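Local atomic coordinates of leucine aminopeptidase 2 (PDB entry 2XQ0), a protein that removes N-terminal residues from peptides, preferring di- and tripeptides, as a zinc-dependent M1-family aminopeptidase, and also shows low epoxide hydrolase activity in vitro. Residues A[135-147]-A[265-277]. Sequence-based numbering, arbitrary orientation.
With BES (2-(3-amino-2-hydroxy-4-phenyl-butyrylamino)-4-methyl-pentanoic acid), chain B.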
# COMPACT_ATOMS: atom_id res chain seq x y z
N THR A 135 -14.30 -11.33 -15.44
CA THR A 135 -13.06 -11.99 -15.07
C THR A 135 -12.50 -12.76 -16.25
O THR A 135 -13.25 -13.33 -17.05
CB THR A 135 -13.25 -12.97 -13.90
OG1 THR A 135 -14.10 -14.05 -14.31
CG2 THR A 135 -13.85 -12.25 -12.68
N LYS A 136 -11.17 -12.80 -16.36
CA LYS A 136 -10.52 -13.53 -17.43
C LYS A 136 -10.97 -14.98 -17.44
O LYS A 136 -11.15 -15.58 -18.49
CB LYS A 136 -9.00 -13.47 -17.26
CG LYS A 136 -8.42 -12.07 -17.14
CD LYS A 136 -8.51 -11.31 -18.45
CE LYS A 136 -7.59 -10.10 -18.44
NZ LYS A 136 -6.16 -10.50 -18.29
N GLY A 137 -11.17 -15.53 -16.25
CA GLY A 137 -11.43 -16.95 -16.08
C GLY A 137 -12.87 -17.41 -16.09
O GLY A 137 -13.14 -18.60 -15.95
N GLY A 138 -13.81 -16.48 -16.24
CA GLY A 138 -15.20 -16.86 -16.49
C GLY A 138 -16.15 -17.01 -15.31
O GLY A 138 -17.33 -17.30 -15.49
N LYS A 139 -15.66 -16.80 -14.09
CA LYS A 139 -16.53 -16.89 -12.91
C LYS A 139 -16.50 -15.58 -12.12
O LYS A 139 -15.61 -14.76 -12.32
CB LYS A 139 -16.12 -18.08 -12.04
CG LYS A 139 -16.30 -19.44 -12.72
CD LYS A 139 -15.96 -20.57 -11.77
CE LYS A 139 -15.81 -21.91 -12.49
NZ LYS A 139 -15.31 -22.97 -11.57
N PRO A 140 -17.50 -15.37 -11.24
CA PRO A 140 -17.56 -14.14 -10.46
C PRO A 140 -16.49 -14.11 -9.38
O PRO A 140 -15.89 -15.14 -9.07
CB PRO A 140 -18.95 -14.19 -9.81
CG PRO A 140 -19.24 -15.64 -9.70
CD PRO A 140 -18.63 -16.27 -10.93
N TYR A 141 -16.28 -12.95 -8.76
CA TYR A 141 -15.14 -12.76 -7.88
C TYR A 141 -15.42 -11.57 -7.01
O TYR A 141 -16.11 -10.64 -7.43
CB TYR A 141 -13.89 -12.49 -8.73
CG TYR A 141 -12.54 -12.55 -8.03
CD1 TYR A 141 -12.06 -11.47 -7.30
CD2 TYR A 141 -11.72 -13.67 -8.16
CE1 TYR A 141 -10.81 -11.50 -6.70
CE2 TYR A 141 -10.48 -13.71 -7.57
CZ TYR A 141 -10.03 -12.62 -6.83
OH TYR A 141 -8.79 -12.67 -6.23
N VAL A 142 -14.90 -11.60 -5.79
CA VAL A 142 -15.02 -10.45 -4.91
C VAL A 142 -13.76 -10.39 -4.06
O VAL A 142 -13.18 -11.42 -3.72
CB VAL A 142 -16.25 -10.56 -4.02
CG1 VAL A 142 -16.17 -11.85 -3.20
CG2 VAL A 142 -16.44 -9.32 -3.12
N PHE A 143 -13.33 -9.18 -3.72
CA PHE A 143 -12.20 -9.03 -2.79
C PHE A 143 -12.38 -7.76 -1.99
O PHE A 143 -13.06 -6.84 -2.45
CB PHE A 143 -10.86 -9.02 -3.53
CG PHE A 143 -10.65 -7.82 -4.41
CD1 PHE A 143 -10.08 -6.66 -3.90
CD2 PHE A 143 -11.03 -7.85 -5.73
CE1 PHE A 143 -9.90 -5.55 -4.73
CE2 PHE A 143 -10.84 -6.77 -6.56
CZ PHE A 143 -10.28 -5.62 -6.06
N SER A 144 -11.77 -7.71 -0.82
CA SER A 144 -11.83 -6.54 0.05
C SER A 144 -10.55 -5.73 0.03
O SER A 144 -9.49 -6.18 -0.42
CB SER A 144 -12.09 -7.00 1.49
OG SER A 144 -10.95 -7.70 1.95
N GLN A 145 -10.66 -4.50 0.53
CA GLN A 145 -9.51 -3.64 0.79
C GLN A 145 -10.00 -2.70 1.89
O GLN A 145 -10.86 -1.86 1.64
CB GLN A 145 -9.12 -2.85 -0.46
CG GLN A 145 -8.24 -1.64 -0.17
CD GLN A 145 -6.92 -2.04 0.47
OE1 GLN A 145 -6.20 -2.88 -0.05
NE2 GLN A 145 -6.62 -1.44 1.62
N LEU A 146 -9.48 -2.88 3.10
CA LEU A 146 -10.05 -2.21 4.27
C LEU A 146 -9.27 -0.98 4.74
O LEU A 146 -9.81 -0.10 5.43
CB LEU A 146 -10.25 -3.19 5.43
CG LEU A 146 -11.04 -4.45 5.10
CD1 LEU A 146 -11.40 -5.22 6.38
CD2 LEU A 146 -12.28 -4.12 4.29
N GLU A 147 -8.01 -0.90 4.37
CA GLU A 147 -7.20 0.23 4.86
C GLU A 147 -7.63 1.50 4.14
O GLU A 147 -7.82 1.47 2.93
CB GLU A 147 -5.71 -0.03 4.61
CG GLU A 147 -4.77 0.86 5.44
CD GLU A 147 -3.31 0.44 5.25
OE1 GLU A 147 -3.09 -0.55 4.54
OE2 GLU A 147 -2.40 1.09 5.80
N LEU A 265 -1.88 -13.76 -2.63
CA LEU A 265 -3.02 -13.80 -3.54
C LEU A 265 -2.74 -12.86 -4.69
O LEU A 265 -2.59 -11.66 -4.47
CB LEU A 265 -4.32 -13.34 -2.84
CG LEU A 265 -5.52 -13.10 -3.77
CD1 LEU A 265 -5.96 -14.39 -4.39
CD2 LEU A 265 -6.70 -12.44 -3.02
N VAL A 266 -2.65 -13.38 -5.92
CA VAL A 266 -2.45 -12.51 -7.07
C VAL A 266 -3.83 -12.20 -7.61
O VAL A 266 -4.51 -13.06 -8.16
CB VAL A 266 -1.55 -13.14 -8.17
CG1 VAL A 266 -1.54 -12.25 -9.39
CG2 VAL A 266 -0.12 -13.33 -7.64
N ASN A 267 -4.25 -10.95 -7.39
CA ASN A 267 -5.64 -10.58 -7.60
C ASN A 267 -6.03 -10.41 -9.06
O ASN A 267 -5.19 -10.50 -9.96
CB ASN A 267 -5.94 -9.30 -6.83
CG ASN A 267 -6.81 -9.55 -5.62
OD1 ASN A 267 -7.76 -10.33 -5.67
ND2 ASN A 267 -6.50 -8.86 -4.53
N VAL A 268 -7.32 -10.14 -9.27
CA VAL A 268 -7.86 -9.82 -10.59
C VAL A 268 -7.26 -8.52 -11.11
O VAL A 268 -6.73 -7.71 -10.35
CB VAL A 268 -9.42 -9.73 -10.56
CG1 VAL A 268 -10.03 -11.08 -10.25
CG2 VAL A 268 -9.88 -8.69 -9.55
N ASP A 269 -7.37 -8.29 -12.41
CA ASP A 269 -6.72 -7.14 -13.02
C ASP A 269 -7.22 -5.77 -12.53
O ASP A 269 -6.49 -4.78 -12.59
CB ASP A 269 -6.73 -7.25 -14.56
CG ASP A 269 -6.25 -8.62 -15.04
OD1 ASP A 269 -5.03 -8.80 -15.26
OD2 ASP A 269 -7.09 -9.53 -15.18
N SER A 270 -8.44 -5.71 -11.99
CA SER A 270 -8.99 -4.46 -11.45
C SER A 270 -8.38 -4.03 -10.11
O SER A 270 -8.67 -2.94 -9.60
CB SER A 270 -10.51 -4.55 -11.30
OG SER A 270 -10.88 -5.56 -10.38
N TYR A 271 -7.54 -4.87 -9.53
CA TYR A 271 -6.95 -4.55 -8.24
C TYR A 271 -6.18 -3.22 -8.29
O TYR A 271 -5.31 -3.03 -9.14
CB TYR A 271 -6.07 -5.70 -7.76
CG TYR A 271 -5.65 -5.53 -6.33
CD1 TYR A 271 -6.56 -5.70 -5.29
CD2 TYR A 271 -4.34 -5.21 -6.00
CE1 TYR A 271 -6.18 -5.54 -3.98
CE2 TYR A 271 -3.95 -5.04 -4.69
CZ TYR A 271 -4.87 -5.21 -3.69
OH TYR A 271 -4.49 -5.05 -2.39
N PRO A 272 -6.49 -2.29 -7.38
CA PRO A 272 -6.03 -0.90 -7.49
C PRO A 272 -4.70 -0.56 -6.79
O PRO A 272 -4.16 0.51 -7.04
CB PRO A 272 -7.17 -0.11 -6.84
CG PRO A 272 -7.68 -1.04 -5.78
CD PRO A 272 -7.46 -2.45 -6.27
N TYR A 273 -4.21 -1.43 -5.92
CA TYR A 273 -2.94 -1.16 -5.24
C TYR A 273 -1.89 -2.12 -5.75
O TYR A 273 -2.20 -3.01 -6.54
CB TYR A 273 -3.10 -1.24 -3.72
CG TYR A 273 -4.13 -0.25 -3.21
CD1 TYR A 273 -3.76 1.03 -2.85
CD2 TYR A 273 -5.47 -0.60 -3.13
CE1 TYR A 273 -4.70 1.94 -2.41
CE2 TYR A 273 -6.41 0.30 -2.68
CZ TYR A 273 -6.03 1.57 -2.32
OH TYR A 273 -6.97 2.47 -1.88
N GLY A 274 -0.65 -1.91 -5.34
CA GLY A 274 0.44 -2.78 -5.75
C GLY A 274 0.33 -4.01 -4.87
O GLY A 274 0.56 -5.13 -5.31
N GLY A 275 -0.06 -3.79 -3.62
CA GLY A 275 -0.18 -4.90 -2.69
C GLY A 275 -0.84 -4.46 -1.41
O GLY A 275 -0.97 -3.27 -1.16
N MET A 276 -1.28 -5.43 -0.59
CA MET A 276 -1.87 -5.12 0.71
C MET A 276 -1.41 -6.24 1.61
O MET A 276 -1.59 -7.41 1.28
CB MET A 276 -3.39 -5.09 0.66
CG MET A 276 -4.05 -4.89 2.02
SD MET A 276 -3.54 -3.37 2.89
CE MET A 276 -3.72 -3.86 4.60
N GLU A 277 -0.84 -5.85 2.74
CA GLU A 277 -0.16 -6.76 3.66
C GLU A 277 -1.09 -7.49 4.64
O GLU A 277 -0.76 -7.61 5.81
CB GLU A 277 0.86 -5.95 4.47
CG GLU A 277 0.24 -4.94 5.49
CD GLU A 277 0.01 -3.51 4.93
OE1 GLU A 277 -0.06 -3.33 3.69
OE2 GLU A 277 -0.11 -2.57 5.74
N2 BES B . -1.38 -1.28 2.40
C1 BES B . -0.50 -0.42 1.63
C6 BES B . -1.29 0.32 0.55
C7 BES B . -2.31 1.24 1.19
C8 BES B . -1.92 2.07 2.24
C12 BES B . -3.62 1.25 0.75
C9 BES B . -2.85 2.91 2.84
C11 BES B . -4.56 2.10 1.35
C10 BES B . -4.17 2.93 2.39
C2 BES B . 0.63 -1.23 0.98
O2 BES B . 1.43 -1.98 1.91
C3 BES B . 1.50 -0.26 0.25
O3 BES B . 2.24 0.52 0.85
N1 BES B . 1.32 -0.37 -1.06
C4 BES B . 1.96 0.38 -2.12
C13 BES B . 3.09 -0.54 -2.57
C14 BES B . 4.44 0.15 -2.58
C15 BES B . 5.56 -0.88 -2.51
C16 BES B . 4.57 1.18 -1.46
C5 BES B . 0.95 0.49 -3.23
O1 BES B . 1.03 1.45 -4.02
O4 BES B . 0.06 -0.39 -3.31
O HOH W 1 -9.10 -11.13 -14.25
O HOH W 2 -7.16 -13.87 -8.58
O HOH W 3 -6.84 -5.59 -0.39
O HOH W 4 0.04 0.08 6.55
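Val268 seats its CG1 methyl squarely over one face of the Tyr141 ring, 3.4 Å from the centroid and only 4° off the normal, a nearly ideal CH-pi contact. At the edge of that ring Asn267 OD1 accepts a short hydrogen bond of 2.6 Å from Tyr141 OH, the amide plane standing steeply against the ring. A water gives one proton to Tyr141 OH and another to Val266 O, so the buried hydroxyl is gripped from two partners. The second methyl of the valine, CG2, leans obliquely on Phe143, which has Asn267 ND2 over one face and Ser270 OG, hydrogen-bonded to Gln128 OE1, near its edge. Phe143 CE1 in turn meets the edge of the Tyr271 ring, 3.4 Å from CD1, with the planes inclined at 58°. Held with CG between the backbone N and carbonyl carbon (chi1 67°), the Phe143 ring fits between Val268 and Tyr271.

Farther along, Tyr273 carries the phenyl of bestatin on one face, while Gln145 CG touches its ring at CE2. Glu147, extended beyond CG, delivers OE1 to bestatin N2 at 2.8 Å; Glu277 OE1 accepts from the same amine. Their carboxylates lie close, and the bound amine probably offsets the like charges. Gly274 N binds bestatin O4 at 2.6 Å. N-terminal and peptidase domains thus share the inhibitor's amine, consistent with recognition of a substrate's free amino end in M1 aminopeptidases.

At the exposed end, Lys136 makes a weak salt bridge to Asp269, which also pairs with Arg231 of helix 229-239. Strand 141-144, flanked by strands 127-130 and 209-211, faces the loop between strands 264-266 and 275-276; the loop's Asn267 and Tyr271, with Leu265 and Met276 of those strands, touch Phe283 of strand 282-284.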